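Local coordinates for protein hepatocyte growth factor-regulated tyrosine kinase substrate (Drosophila melanogaster, PDB 1DVP) that plays an essential role in endosome membrane invagination and multivesicular body formation, and inhibits tyrosine kinase receptor signalling by promoting degradation of active receptors, at residues L10-S15 / W23-L28; A46-M51 / C87-S92; S58-L63 / R103-E108; S68-C73 / E79-K84; F93-P98 / T131-K136. All coordinates share one frame; numbering follows the deposited sequence.

Interaction 1 (L10-S15 / W23-L28)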
# COMPACT_ATOMS: atom_id res chain seq x y z
N LEU A 10 -8.81 -23.11 -19.54
CA LEU A 10 -9.08 -24.27 -18.69
C LEU A 10 -8.05 -25.39 -18.99
O LEU A 10 -7.53 -26.04 -18.07
CB LEU A 10 -10.51 -24.77 -18.89
CG LEU A 10 -11.06 -25.88 -17.97
CD1 LEU A 10 -11.14 -25.40 -16.47
CD2 LEU A 10 -12.44 -26.28 -18.48
N GLU A 11 -7.75 -25.60 -20.27
CA GLU A 11 -6.73 -26.59 -20.64
C GLU A 11 -5.44 -26.22 -19.90
O GLU A 11 -4.85 -27.04 -19.22
CB GLU A 11 -6.44 -26.55 -22.15
CG GLU A 11 -7.49 -27.18 -23.00
CD GLU A 11 -7.53 -28.68 -22.90
OE1 GLU A 11 -8.42 -29.28 -23.56
OE2 GLU A 11 -6.70 -29.27 -22.19
N ASN A 12 -5.02 -24.97 -20.05
CA ASN A 12 -3.82 -24.47 -19.38
C ASN A 12 -3.85 -24.72 -17.88
O ASN A 12 -2.94 -25.30 -17.33
CB ASN A 12 -3.64 -22.97 -19.60
CG ASN A 12 -3.07 -22.62 -20.97
OD1 ASN A 12 -2.54 -23.47 -21.68
ND2 ASN A 12 -3.17 -21.34 -21.35
N ALA A 13 -4.92 -24.27 -17.23
CA ALA A 13 -5.09 -24.42 -15.78
C ALA A 13 -5.18 -25.88 -15.26
O ALA A 13 -4.85 -26.18 -14.09
CB ALA A 13 -6.30 -23.62 -15.34
N THR A 14 -5.67 -26.80 -16.08
CA THR A 14 -5.78 -28.19 -15.60
C THR A 14 -4.73 -29.13 -16.20
O THR A 14 -4.80 -30.34 -16.04
CB THR A 14 -7.13 -28.78 -15.94
OG1 THR A 14 -7.32 -28.72 -17.36
CG2 THR A 14 -8.23 -28.04 -15.20
N SER A 15 -3.77 -28.55 -16.91
CA SER A 15 -2.69 -29.29 -17.52
C SER A 15 -1.85 -30.09 -16.51
O SER A 15 -1.33 -29.54 -15.54
CB SER A 15 -1.77 -28.30 -18.26
OG SER A 15 -0.64 -28.98 -18.78
N TRP A 23 -2.28 -19.74 -11.66
CA TRP A 23 -3.17 -18.67 -11.19
C TRP A 23 -3.57 -17.67 -12.28
O TRP A 23 -4.72 -17.26 -12.35
CB TRP A 23 -2.54 -17.98 -9.99
CG TRP A 23 -2.64 -18.89 -8.82
CD1 TRP A 23 -1.63 -19.65 -8.22
CD2 TRP A 23 -3.85 -19.29 -8.19
NE1 TRP A 23 -2.17 -20.50 -7.28
CE2 TRP A 23 -3.52 -20.30 -7.23
CE3 TRP A 23 -5.19 -18.90 -8.34
CZ2 TRP A 23 -4.49 -20.91 -6.44
CZ3 TRP A 23 -6.16 -19.53 -7.53
CH2 TRP A 23 -5.79 -20.51 -6.61
N PRO A 24 -2.64 -17.27 -13.13
CA PRO A 24 -3.00 -16.32 -14.19
C PRO A 24 -4.17 -16.83 -15.05
O PRO A 24 -5.08 -16.07 -15.35
CB PRO A 24 -1.69 -16.18 -14.99
CG PRO A 24 -0.63 -16.31 -13.89
CD PRO A 24 -1.18 -17.50 -13.09
N SER A 25 -4.16 -18.10 -15.43
CA SER A 25 -5.26 -18.67 -16.25
C SER A 25 -6.53 -18.82 -15.41
O SER A 25 -7.65 -18.66 -15.90
CB SER A 25 -4.90 -20.08 -16.82
OG SER A 25 -3.79 -20.04 -17.71
N ILE A 26 -6.36 -19.14 -14.14
CA ILE A 26 -7.52 -19.29 -13.29
C ILE A 26 -8.26 -17.94 -13.08
O ILE A 26 -9.51 -17.87 -13.08
CB ILE A 26 -7.13 -19.93 -11.94
CG1 ILE A 26 -6.73 -21.42 -12.17
CG2 ILE A 26 -8.29 -19.84 -10.97
CD1 ILE A 26 -6.06 -22.13 -10.93
N LEU A 27 -7.48 -16.88 -12.88
CA LEU A 27 -8.01 -15.55 -12.69
C LEU A 27 -8.68 -15.09 -14.01
O LEU A 27 -9.71 -14.40 -14.00
CB LEU A 27 -6.87 -14.60 -12.22
CG LEU A 27 -6.34 -14.99 -10.81
CD1 LEU A 27 -5.25 -14.04 -10.35
CD2 LEU A 27 -7.52 -15.04 -9.79
N LEU A 28 -8.09 -15.48 -15.15
CA LEU A 28 -8.69 -15.17 -16.47
C LEU A 28 -10.08 -15.87 -16.59
O LEU A 28 -11.05 -15.28 -17.08
CB LEU A 28 -7.77 -15.65 -17.61
CG LEU A 28 -6.63 -14.73 -18.08
CD1 LEU A 28 -5.77 -15.44 -19.14
CD2 LEU A 28 -7.27 -13.40 -18.73
O HOH W 1 -4.09 -19.13 -20.39
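I26, which touches A13 across the helix pair, lays its CD1 over one face of the W23 indole, 4.2 Å above the ring plane and displaced from the ring centre. The indole packs further against S68 of helix 56-72 and against P199, K200 and E204, so this corner of the VHS domain abuts the FYVE zinc-finger part of the chain. The other flat group, the N12 amide, is joined to S25 through a water that accepts from N12 ND2 at 2.6 Å and donates to S25 OG at 2.8 Å. N12 CB comes within 3.5 Å of S25 OG, a hydroxyl that also has D22 as a hydrogen-bonding partner. Beside this polar side lies the apolar part: I26 CG1, anti to its carbonyl carbon (chi1 -70°), meets A13 CB at 3.9 Å, and S25 CB is 4.1 Å from A13 CB. The segment axes approach to 8.5 Å, with 141° between their N-to-C directions, and the CA atoms of A13 and S25 are 5.8 Å apart, consistent with the small side chains at the crossing. The chemistry is thus divided: the A13 methyl packs on I26 and S25 in buried surroundings, while water mediates the polar link at the partly exposed N12.

Interaction 2 (A46-M51 / C87-S92)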
# COMPACT_ATOMS: atom_id res chain seq x y z
N ALA A 46 -17.77 -27.80 -18.67
CA ALA A 46 -16.40 -28.00 -19.14
C ALA A 46 -15.56 -28.38 -17.90
O ALA A 46 -14.67 -29.22 -17.98
CB ALA A 46 -15.87 -26.72 -19.82
N ILE A 47 -15.86 -27.77 -16.75
CA ILE A 47 -15.11 -28.09 -15.54
C ILE A 47 -15.37 -29.55 -15.16
O ILE A 47 -14.46 -30.28 -14.80
CB ILE A 47 -15.49 -27.16 -14.37
CG1 ILE A 47 -14.87 -25.77 -14.59
CG2 ILE A 47 -14.98 -27.71 -13.05
CD1 ILE A 47 -15.24 -24.73 -13.54
N LYS A 48 -16.62 -29.97 -15.23
CA LYS A 48 -16.92 -31.35 -14.87
C LYS A 48 -16.09 -32.34 -15.70
O LYS A 48 -15.53 -33.27 -15.16
CB LYS A 48 -18.40 -31.66 -15.06
CG LYS A 48 -19.30 -31.20 -13.94
CD LYS A 48 -20.73 -31.51 -14.35
CE LYS A 48 -21.75 -30.65 -13.65
NZ LYS A 48 -22.87 -30.25 -14.60
N LYS A 49 -16.01 -32.13 -17.01
CA LYS A 49 -15.22 -33.03 -17.84
C LYS A 49 -13.78 -33.13 -17.38
O LYS A 49 -13.18 -34.22 -17.42
CB LYS A 49 -15.27 -32.58 -19.28
CG LYS A 49 -16.67 -32.62 -19.83
CD LYS A 49 -16.74 -32.20 -21.27
CE LYS A 49 -18.18 -32.25 -21.77
NZ LYS A 49 -18.26 -31.81 -23.20
N LYS A 50 -13.22 -32.01 -16.93
CA LYS A 50 -11.85 -31.99 -16.46
C LYS A 50 -11.77 -32.69 -15.10
O LYS A 50 -10.74 -33.28 -14.77
CB LYS A 50 -11.32 -30.56 -16.37
CG LYS A 50 -11.16 -29.88 -17.71
CD LYS A 50 -10.09 -30.52 -18.61
CE LYS A 50 -10.07 -29.80 -19.95
NZ LYS A 50 -9.19 -30.45 -20.97
N MET A 51 -12.85 -32.62 -14.32
CA MET A 51 -12.88 -33.31 -13.04
C MET A 51 -12.72 -34.81 -13.33
O MET A 51 -12.03 -35.53 -12.60
CB MET A 51 -14.20 -33.07 -12.31
CG MET A 51 -14.32 -31.71 -11.61
SD MET A 51 -16.01 -31.37 -10.98
CE MET A 51 -16.15 -32.75 -9.71
N CYS A 87 -24.66 -31.72 -5.92
CA CYS A 87 -24.09 -32.05 -4.62
C CYS A 87 -24.01 -33.55 -4.47
O CYS A 87 -23.09 -34.08 -3.83
CB CYS A 87 -24.94 -31.45 -3.51
SG CYS A 87 -24.90 -29.66 -3.50
N GLU A 88 -24.98 -34.25 -5.05
CA GLU A 88 -25.00 -35.70 -4.99
C GLU A 88 -23.91 -36.23 -5.90
O GLU A 88 -23.24 -37.20 -5.57
CB GLU A 88 -26.37 -36.20 -5.40
CG GLU A 88 -27.42 -36.03 -4.30
CD GLU A 88 -28.80 -36.48 -4.74
OE1 GLU A 88 -29.59 -35.65 -5.24
OE2 GLU A 88 -29.09 -37.69 -4.60
N MET A 89 -23.73 -35.56 -7.04
CA MET A 89 -22.69 -35.93 -8.00
C MET A 89 -21.35 -35.77 -7.29
O MET A 89 -20.48 -36.64 -7.35
CB MET A 89 -22.71 -34.99 -9.22
CG MET A 89 -21.62 -33.89 -9.17
SD MET A 89 -19.96 -34.24 -9.97
CE MET A 89 -20.20 -33.18 -11.42
N PHE A 90 -21.19 -34.65 -6.61
CA PHE A 90 -19.95 -34.41 -5.91
C PHE A 90 -19.69 -35.58 -5.02
O PHE A 90 -18.56 -36.04 -4.85
CB PHE A 90 -20.05 -33.12 -5.11
CG PHE A 90 -19.94 -31.89 -5.96
CD1 PHE A 90 -20.57 -30.71 -5.59
CD2 PHE A 90 -19.18 -31.91 -7.13
CE1 PHE A 90 -20.44 -29.55 -6.39
CE2 PHE A 90 -19.05 -30.77 -7.91
CZ PHE A 90 -19.68 -29.59 -7.54
N SER A 91 -20.77 -36.10 -4.46
CA SER A 91 -20.63 -37.21 -3.56
C SER A 91 -20.16 -38.48 -4.24
O SER A 91 -19.15 -39.07 -3.83
CB SER A 91 -21.94 -37.47 -2.85
OG SER A 91 -21.65 -38.26 -1.71
N SER A 92 -20.88 -38.91 -5.28
CA SER A 92 -20.48 -40.13 -5.96
C SER A 92 -19.11 -39.98 -6.55
O SER A 92 -18.33 -40.93 -6.58
CB SER A 92 -21.48 -40.52 -7.05
OG SER A 92 -22.19 -39.41 -7.54
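M89 and M51, followed by K48, bury the most surface here and carry the contact almost entirely. M89 reaches toward helix 40-51 and sets its terminal CE against the aliphatic chain of K48, 3.3 Å from K48 CG and 3.4 Å from K48 CD. Both distances are tighter than usual van der Waals contact, and M89 chi1 is far from a staggered value at 100°, so the exact placement of this methyl is doubtful. The two helices are near-parallel members of the VHS superhelix but stand well apart, their segment axes 12.9 Å from each other at 14°, so long side chains span the gap. M51 supplies the second bridge. Its chain is nearly extended through chi2 and bends at chi3 (64°), bringing CE to 4.1 Å from M89 SD and 3.9 Å from F90 CE2. This methyl arrives at the edge of the F90 ring, near its plane, and the two side chains cross at about a right angle. M51 also touches S62 of helix 56-72 and F93.

Interaction 3 (S58-L63 / R103-E108)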
# COMPACT_ATOMS: atom_id res chain seq x y z
N SER A 58 -4.52 -33.27 -13.23
CA SER A 58 -5.52 -32.53 -13.99
C SER A 58 -6.86 -32.53 -13.24
O SER A 58 -7.58 -31.51 -13.16
CB SER A 58 -5.74 -33.15 -15.37
OG SER A 58 -4.58 -33.05 -16.18
N SER A 59 -7.23 -33.70 -12.72
CA SER A 59 -8.49 -33.84 -12.01
C SER A 59 -8.52 -32.98 -10.75
O SER A 59 -9.52 -32.32 -10.47
CB SER A 59 -8.73 -35.30 -11.65
OG SER A 59 -9.80 -35.44 -10.75
N CYS A 60 -7.43 -32.96 -10.00
CA CYS A 60 -7.43 -32.17 -8.80
C CYS A 60 -7.35 -30.68 -9.10
O CYS A 60 -7.91 -29.88 -8.36
CB CYS A 60 -6.28 -32.57 -7.88
SG CYS A 60 -6.59 -32.04 -6.19
N TYR A 61 -6.64 -30.32 -10.17
CA TYR A 61 -6.52 -28.94 -10.58
C TYR A 61 -7.90 -28.38 -10.97
O TYR A 61 -8.22 -27.24 -10.60
CB TYR A 61 -5.54 -28.79 -11.76
CG TYR A 61 -4.08 -28.62 -11.38
CD1 TYR A 61 -3.70 -27.90 -10.24
CD2 TYR A 61 -3.07 -29.15 -12.17
CE1 TYR A 61 -2.36 -27.72 -9.90
CE2 TYR A 61 -1.73 -28.99 -11.86
CZ TYR A 61 -1.37 -28.28 -10.72
OH TYR A 61 -0.02 -28.19 -10.39
N SER A 62 -8.71 -29.19 -11.67
CA SER A 62 -10.03 -28.73 -12.08
C SER A 62 -10.87 -28.43 -10.83
O SER A 62 -11.72 -27.58 -10.87
CB SER A 62 -10.76 -29.75 -13.01
OG SER A 62 -11.39 -30.80 -12.30
N LEU A 63 -10.59 -29.12 -9.71
CA LEU A 63 -11.29 -28.85 -8.46
C LEU A 63 -10.88 -27.47 -7.93
O LEU A 63 -11.69 -26.76 -7.33
CB LEU A 63 -10.99 -29.94 -7.41
CG LEU A 63 -11.62 -31.29 -7.76
CD1 LEU A 63 -11.29 -32.33 -6.71
CD2 LEU A 63 -13.14 -31.12 -7.87
N ARG A 103 -10.20 -37.13 -3.93
CA ARG A 103 -11.26 -37.35 -2.95
C ARG A 103 -11.13 -36.42 -1.72
O ARG A 103 -12.14 -35.90 -1.21
CB ARG A 103 -11.26 -38.81 -2.49
CG ARG A 103 -11.98 -39.02 -1.18
CD ARG A 103 -11.99 -40.50 -0.78
NE ARG A 103 -12.42 -41.33 -1.90
CZ ARG A 103 -11.60 -42.05 -2.66
NH1 ARG A 103 -10.29 -42.06 -2.42
NH2 ARG A 103 -12.09 -42.74 -3.68
N GLN A 104 -9.89 -36.22 -1.27
CA GLN A 104 -9.59 -35.35 -0.14
C GLN A 104 -9.94 -33.89 -0.46
O GLN A 104 -10.52 -33.18 0.36
CB GLN A 104 -8.12 -35.43 0.25
CG GLN A 104 -7.76 -36.65 1.10
CD GLN A 104 -8.88 -37.01 2.06
OE1 GLN A 104 -9.71 -37.84 1.74
NE2 GLN A 104 -8.92 -36.37 3.22
N LYS A 105 -9.60 -33.47 -1.67
CA LYS A 105 -9.87 -32.09 -2.07
C LYS A 105 -11.36 -31.84 -2.16
O LYS A 105 -11.84 -30.78 -1.77
CB LYS A 105 -9.18 -31.77 -3.41
CG LYS A 105 -9.37 -30.33 -3.89
CD LYS A 105 -8.78 -29.29 -2.92
CE LYS A 105 -9.16 -27.87 -3.37
NZ LYS A 105 -8.48 -26.82 -2.56
N MET A 106 -12.10 -32.83 -2.65
CA MET A 106 -13.55 -32.67 -2.77
C MET A 106 -14.22 -32.62 -1.40
O MET A 106 -15.18 -31.86 -1.18
CB MET A 106 -14.14 -33.81 -3.60
CG MET A 106 -15.60 -33.63 -3.99
SD MET A 106 -15.93 -32.23 -5.16
CE MET A 106 -16.43 -31.01 -4.00
N LEU A 107 -13.71 -33.43 -0.47
CA LEU A 107 -14.24 -33.49 0.88
C LEU A 107 -14.03 -32.15 1.55
O LEU A 107 -14.92 -31.63 2.22
CB LEU A 107 -13.54 -34.61 1.67
CG LEU A 107 -14.42 -35.83 2.07
CD1 LEU A 107 -15.72 -35.88 1.25
CD2 LEU A 107 -13.60 -37.11 1.91
N GLU A 108 -12.85 -31.58 1.36
CA GLU A 108 -12.53 -30.26 1.90
C GLU A 108 -13.49 -29.17 1.33
O GLU A 108 -14.01 -28.36 2.08
CB GLU A 108 -11.07 -29.91 1.55
CG GLU A 108 -10.63 -28.45 1.75
CD GLU A 108 -9.43 -28.09 0.85
OE1 GLU A 108 -9.55 -27.17 0.02
OE2 GLU A 108 -8.36 -28.75 0.96
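Within the VHS superhelix, helices 56-72 and 100-116 run almost parallel here, their segment axes 9.8 Å apart at 11°. L63 is the central side chain of the contact and divides its two branches between different partners. Its CD1 lies 4.0 Å from K105 CG, while its CB is 3.9 Å from the same K105 CG; the two chains run antiparallel alongside one another. CD2 meets M106 SD at 4.0 Å, with L63 and M106 crossing at about a right angle. C60 adds a sulfur-to-methylene contact, SG to K105 CB, at 3.8 Å. K105 thus presents its aliphatic root to both residues of helix 56-72. The bend at chi2 (62°) then carries the chain away from this apolar patch, and the ammonium group finds carboxylates on both helices: E67 of helix 56-72 and E108 of its own helix. K105 NZ donates to E108 OE1 at 2.8 Å, meeting that oxygen on the syn side and 24° out of the carboxylate plane.

Interaction 4 (S68-C73 / E79-K84)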
# COMPACT_ATOMS: atom_id res chain seq x y z
N SER A 68 -12.29 -21.69 -7.12
CA SER A 68 -12.09 -20.30 -7.50
C SER A 68 -13.29 -19.61 -8.11
O SER A 68 -13.52 -18.45 -7.79
CB SER A 68 -10.91 -20.18 -8.48
OG SER A 68 -9.74 -20.63 -7.86
N ILE A 69 -14.03 -20.27 -8.99
CA ILE A 69 -15.18 -19.56 -9.56
C ILE A 69 -16.31 -19.45 -8.54
O ILE A 69 -17.07 -18.49 -8.54
CB ILE A 69 -15.68 -20.20 -10.91
CG1 ILE A 69 -16.20 -21.62 -10.69
CG2 ILE A 69 -14.52 -20.25 -11.92
CD1 ILE A 69 -16.96 -22.18 -11.93
N VAL A 70 -16.41 -20.43 -7.64
CA VAL A 70 -17.45 -20.39 -6.63
C VAL A 70 -17.08 -19.23 -5.74
O VAL A 70 -17.93 -18.46 -5.30
CB VAL A 70 -17.49 -21.69 -5.77
CG1 VAL A 70 -18.31 -21.44 -4.44
CG2 VAL A 70 -18.16 -22.79 -6.55
N LYS A 71 -15.80 -19.11 -5.46
CA LYS A 71 -15.39 -18.02 -4.61
C LYS A 71 -15.38 -16.61 -5.27
O LYS A 71 -15.69 -15.61 -4.61
CB LYS A 71 -14.02 -18.32 -4.04
CG LYS A 71 -13.47 -17.22 -3.20
CD LYS A 71 -12.42 -17.74 -2.29
CE LYS A 71 -11.05 -17.39 -2.83
NZ LYS A 71 -10.01 -17.91 -1.89
N ASN A 72 -15.00 -16.55 -6.55
CA ASN A 72 -14.88 -15.27 -7.23
C ASN A 72 -15.97 -14.87 -8.22
O ASN A 72 -15.89 -13.79 -8.79
CB ASN A 72 -13.55 -15.20 -8.00
CG ASN A 72 -12.36 -15.28 -7.09
OD1 ASN A 72 -12.42 -14.81 -5.95
ND2 ASN A 72 -11.29 -15.87 -7.57
N CYS A 73 -16.96 -15.72 -8.43
CA CYS A 73 -17.98 -15.38 -9.42
C CYS A 73 -19.46 -15.21 -8.97
O CYS A 73 -20.35 -15.04 -9.80
CB CYS A 73 -17.85 -16.38 -10.59
SG CYS A 73 -16.15 -16.33 -11.33
N GLU A 79 -25.68 -20.69 -8.06
CA GLU A 79 -26.94 -21.29 -8.44
C GLU A 79 -26.76 -22.42 -9.44
O GLU A 79 -27.49 -23.41 -9.38
CB GLU A 79 -27.86 -20.21 -9.00
CG GLU A 79 -28.27 -19.24 -7.91
CD GLU A 79 -28.69 -17.89 -8.45
OE1 GLU A 79 -28.90 -16.99 -7.61
OE2 GLU A 79 -28.81 -17.73 -9.69
N GLU A 80 -25.79 -22.28 -10.33
CA GLU A 80 -25.52 -23.30 -11.32
C GLU A 80 -24.95 -24.52 -10.64
O GLU A 80 -25.30 -25.65 -10.98
CB GLU A 80 -24.49 -22.83 -12.35
CG GLU A 80 -23.94 -23.97 -13.22
CD GLU A 80 -24.95 -24.45 -14.26
OE1 GLU A 80 -24.89 -25.63 -14.68
OE2 GLU A 80 -25.80 -23.64 -14.67
N VAL A 81 -24.06 -24.27 -9.68
CA VAL A 81 -23.36 -25.32 -8.97
C VAL A 81 -24.04 -26.11 -7.83
O VAL A 81 -24.08 -27.34 -7.87
CB VAL A 81 -22.01 -24.76 -8.42
CG1 VAL A 81 -21.35 -25.77 -7.53
CG2 VAL A 81 -21.09 -24.37 -9.59
N PHE A 82 -24.54 -25.40 -6.81
CA PHE A 82 -25.13 -26.03 -5.64
C PHE A 82 -26.59 -26.44 -5.77
O PHE A 82 -27.49 -25.83 -5.18
CB PHE A 82 -24.93 -25.12 -4.42
CG PHE A 82 -23.49 -24.77 -4.16
CD1 PHE A 82 -23.07 -23.45 -4.17
CD2 PHE A 82 -22.54 -25.77 -3.94
CE1 PHE A 82 -21.72 -23.13 -3.97
CE2 PHE A 82 -21.19 -25.46 -3.74
CZ PHE A 82 -20.78 -24.15 -3.76
N THR A 83 -26.81 -27.46 -6.58
CA THR A 83 -28.13 -27.99 -6.75
C THR A 83 -28.08 -29.38 -6.13
O THR A 83 -27.00 -29.89 -5.76
CB THR A 83 -28.53 -28.15 -8.23
OG1 THR A 83 -27.64 -29.06 -8.89
CG2 THR A 83 -28.52 -26.82 -8.94
N LYS A 84 -29.25 -29.97 -6.01
CA LYS A 84 -29.41 -31.30 -5.47
C LYS A 84 -28.54 -32.29 -6.23
O LYS A 84 -27.68 -32.96 -5.64
CB LYS A 84 -30.89 -31.67 -5.61
CG LYS A 84 -31.58 -30.99 -6.82
CD LYS A 84 -31.03 -31.47 -8.18
CE LYS A 84 -31.72 -30.83 -9.37
NZ LYS A 84 -31.45 -29.36 -9.54
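The closest packing is aliphatic against aromatic, between V70 and F82, whose side chains come from opposite directions. V70 CG1 stands 3.7 Å from F82 CZ and 3.8 Å from F82 CE1, at the edge of the ring and near its plane. V70 CG2 is 4.1 Å from F82 CZ, so both methyls face the far end of the phenyl group. Aliphatic packing adds a looser pair, V70 CG2 to V81 CG1 at 4.5 Å. V81 also serves its neighbour: its CG1 sits 3.7 Å above one face of the F82 ring, displaced from the ring centre. Aromatic partners from outside complete the surroundings, with W113 edge-to-face and F117 meeting the ring at about 55°. Backbone and side chain together place the phenyl group: F82 centres an inverse gamma turn just after helix 74-81, and its CG lies opposite the carbonyl carbon (chi1 -56°). T83 next N-caps helix 84-96 by bonding to N86 N. The chemistry is wholly apolar across the two segments, consistent with hydrophobic burial joining consecutive helices 56-72 and 74-81 of the VHS superhelix.

Interaction 5 (F93-P98 / T131-K136)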
# COMPACT_ATOMS: atom_id res chain seq x y z
N PHE A 93 -18.80 -38.77 -7.00
CA PHE A 93 -17.52 -38.47 -7.60
C PHE A 93 -16.38 -38.78 -6.63
O PHE A 93 -15.47 -39.54 -6.95
CB PHE A 93 -17.46 -37.00 -8.02
CG PHE A 93 -16.10 -36.55 -8.49
CD1 PHE A 93 -15.66 -36.83 -9.79
CD2 PHE A 93 -15.26 -35.83 -7.64
CE1 PHE A 93 -14.40 -36.42 -10.22
CE2 PHE A 93 -14.00 -35.42 -8.08
CZ PHE A 93 -13.58 -35.71 -9.37
N LEU A 94 -16.43 -38.19 -5.45
CA LEU A 94 -15.36 -38.39 -4.49
C LEU A 94 -15.33 -39.82 -3.97
O LEU A 94 -14.28 -40.32 -3.57
CB LEU A 94 -15.52 -37.42 -3.31
CG LEU A 94 -16.67 -37.71 -2.34
CD1 LEU A 94 -16.22 -38.70 -1.26
CD2 LEU A 94 -17.09 -36.40 -1.70
N GLU A 95 -16.47 -40.48 -4.00
CA GLU A 95 -16.54 -41.84 -3.50
C GLU A 95 -15.99 -42.88 -4.46
O GLU A 95 -15.56 -43.95 -4.03
CB GLU A 95 -17.99 -42.15 -3.15
CG GLU A 95 -18.12 -42.90 -1.85
CD GLU A 95 -19.40 -42.54 -1.14
OE1 GLU A 95 -19.48 -41.43 -0.56
OE2 GLU A 95 -20.32 -43.38 -1.16
N SER A 96 -15.98 -42.58 -5.75
CA SER A 96 -15.49 -43.53 -6.73
C SER A 96 -14.20 -43.16 -7.46
O SER A 96 -13.76 -43.93 -8.30
CB SER A 96 -16.59 -43.85 -7.75
OG SER A 96 -16.83 -42.75 -8.62
N THR A 97 -13.59 -42.02 -7.17
CA THR A 97 -12.36 -41.64 -7.86
C THR A 97 -11.17 -42.48 -7.39
O THR A 97 -10.98 -42.70 -6.19
CB THR A 97 -11.99 -40.14 -7.65
OG1 THR A 97 -10.85 -39.81 -8.45
CG2 THR A 97 -11.65 -39.88 -6.19
N PRO A 98 -10.35 -42.95 -8.34
CA PRO A 98 -9.17 -43.76 -8.03
C PRO A 98 -8.10 -42.97 -7.27
O PRO A 98 -7.24 -43.54 -6.60
CB PRO A 98 -8.68 -44.22 -9.40
CG PRO A 98 -9.18 -43.14 -10.33
CD PRO A 98 -10.55 -42.85 -9.80
N THR A 131 -23.64 -34.16 5.80
CA THR A 131 -24.30 -34.95 6.84
C THR A 131 -24.16 -36.42 6.46
O THR A 131 -23.62 -37.24 7.20
CB THR A 131 -25.80 -34.60 6.91
OG1 THR A 131 -25.98 -33.18 6.92
CG2 THR A 131 -26.40 -35.17 8.18
N ILE A 132 -24.64 -36.73 5.26
CA ILE A 132 -24.61 -38.07 4.72
C ILE A 132 -23.20 -38.65 4.58
O ILE A 132 -23.00 -39.84 4.78
CB ILE A 132 -25.28 -38.08 3.36
CG1 ILE A 132 -26.71 -37.54 3.49
CG2 ILE A 132 -25.25 -39.47 2.78
CD1 ILE A 132 -27.53 -37.57 2.22
N LEU A 133 -22.24 -37.82 4.19
CA LEU A 133 -20.87 -38.27 4.03
C LEU A 133 -20.22 -38.47 5.39
O LEU A 133 -19.41 -39.38 5.57
CB LEU A 133 -20.07 -37.24 3.20
CG LEU A 133 -20.41 -37.11 1.70
CD1 LEU A 133 -20.06 -35.72 1.22
CD2 LEU A 133 -19.65 -38.17 0.89
N LYS A 134 -20.56 -37.62 6.35
CA LYS A 134 -20.00 -37.75 7.70
C LYS A 134 -20.71 -38.90 8.39
O LYS A 134 -20.20 -39.50 9.34
CB LYS A 134 -20.15 -36.46 8.51
CG LYS A 134 -18.95 -35.51 8.40
CD LYS A 134 -19.12 -34.24 9.25
CE LYS A 134 -18.80 -34.45 10.73
NZ LYS A 134 -17.33 -34.39 11.03
N ALA A 135 -21.90 -39.22 7.89
CA ALA A 135 -22.71 -40.30 8.42
C ALA A 135 -22.36 -41.62 7.73
O ALA A 135 -22.51 -42.69 8.30
CB ALA A 135 -24.20 -39.98 8.23
N LYS A 136 -21.88 -41.52 6.49
CA LYS A 136 -21.49 -42.70 5.71
C LYS A 136 -20.09 -43.23 6.07
O LYS A 136 -19.63 -44.21 5.49
CB LYS A 136 -21.53 -42.36 4.22
CG LYS A 136 -21.19 -43.50 3.30
CD LYS A 136 -20.84 -43.00 1.91
CE LYS A 136 -21.81 -41.94 1.43
NZ LYS A 136 -23.23 -42.35 1.61
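E95 reaches across to K136 and L133 from near the end of helix 84-96. Its CB points toward the end of helix 125-135, and CG carries the chain, bent at chi2 (148°), on to a carboxylate laid against the aliphatic part of K136. There CD lies 3.4 Å from K136 CD. At the tip, OE1 comes to 3.1 Å from K136 CE and 3.6 Å from L133 CD2, and OE2 is 3.1 Å from K136 CD. This packing is tight, and as K136 is exposed its exact position is doubtful. The ammonium turns off to one side, since the lysine bends at chi3 and chi4 (-45° and -49°); K136 NZ stays 4.1 Å from E95 OE2, beyond a salt bridge. The defined polar partner of E95 OE1 is instead H138 NE2, a hydrogen bond to the loop that follows. On the buried side, L94 and L133 meet tip to tip, with L94 CD2 and L133 CD2 4.0 Å apart. L94 also packs on M106 and L107, which ties the contact to helix 100-116 of the VHS superhelix. The chemistry implies a layered junction: a buried leucine pair inside, and outside it a carboxylate hydrogen-bonded to H138, which lysine can probably favour only through longer-range attraction.

In the fold
Interaction 4 is wholly buried and interaction 1 nearly so, with N12 partly exposed, whereas interactions 2, 3 and 5 are partly buried and each includes a lysine (K48, K105, K136) that is at least partly exposed. Helix 84-96 serves both 2 and 5, and helix 56-72 both 3 and 4. Interactions 2 and 3 meet where F90 packs on M106 and M51 O accepts from S59 OG; R103 and L107 join 3 to 5 through L94. The E11–K50 salt bridge couples 1 to 2. Chemistry follows place: 4 is purely apolar, 1 adds a water bridge, 2 sets methionines against a lysine chain and a phenyl edge, while 3 and 5 combine aliphatic packing with charged groups outside it.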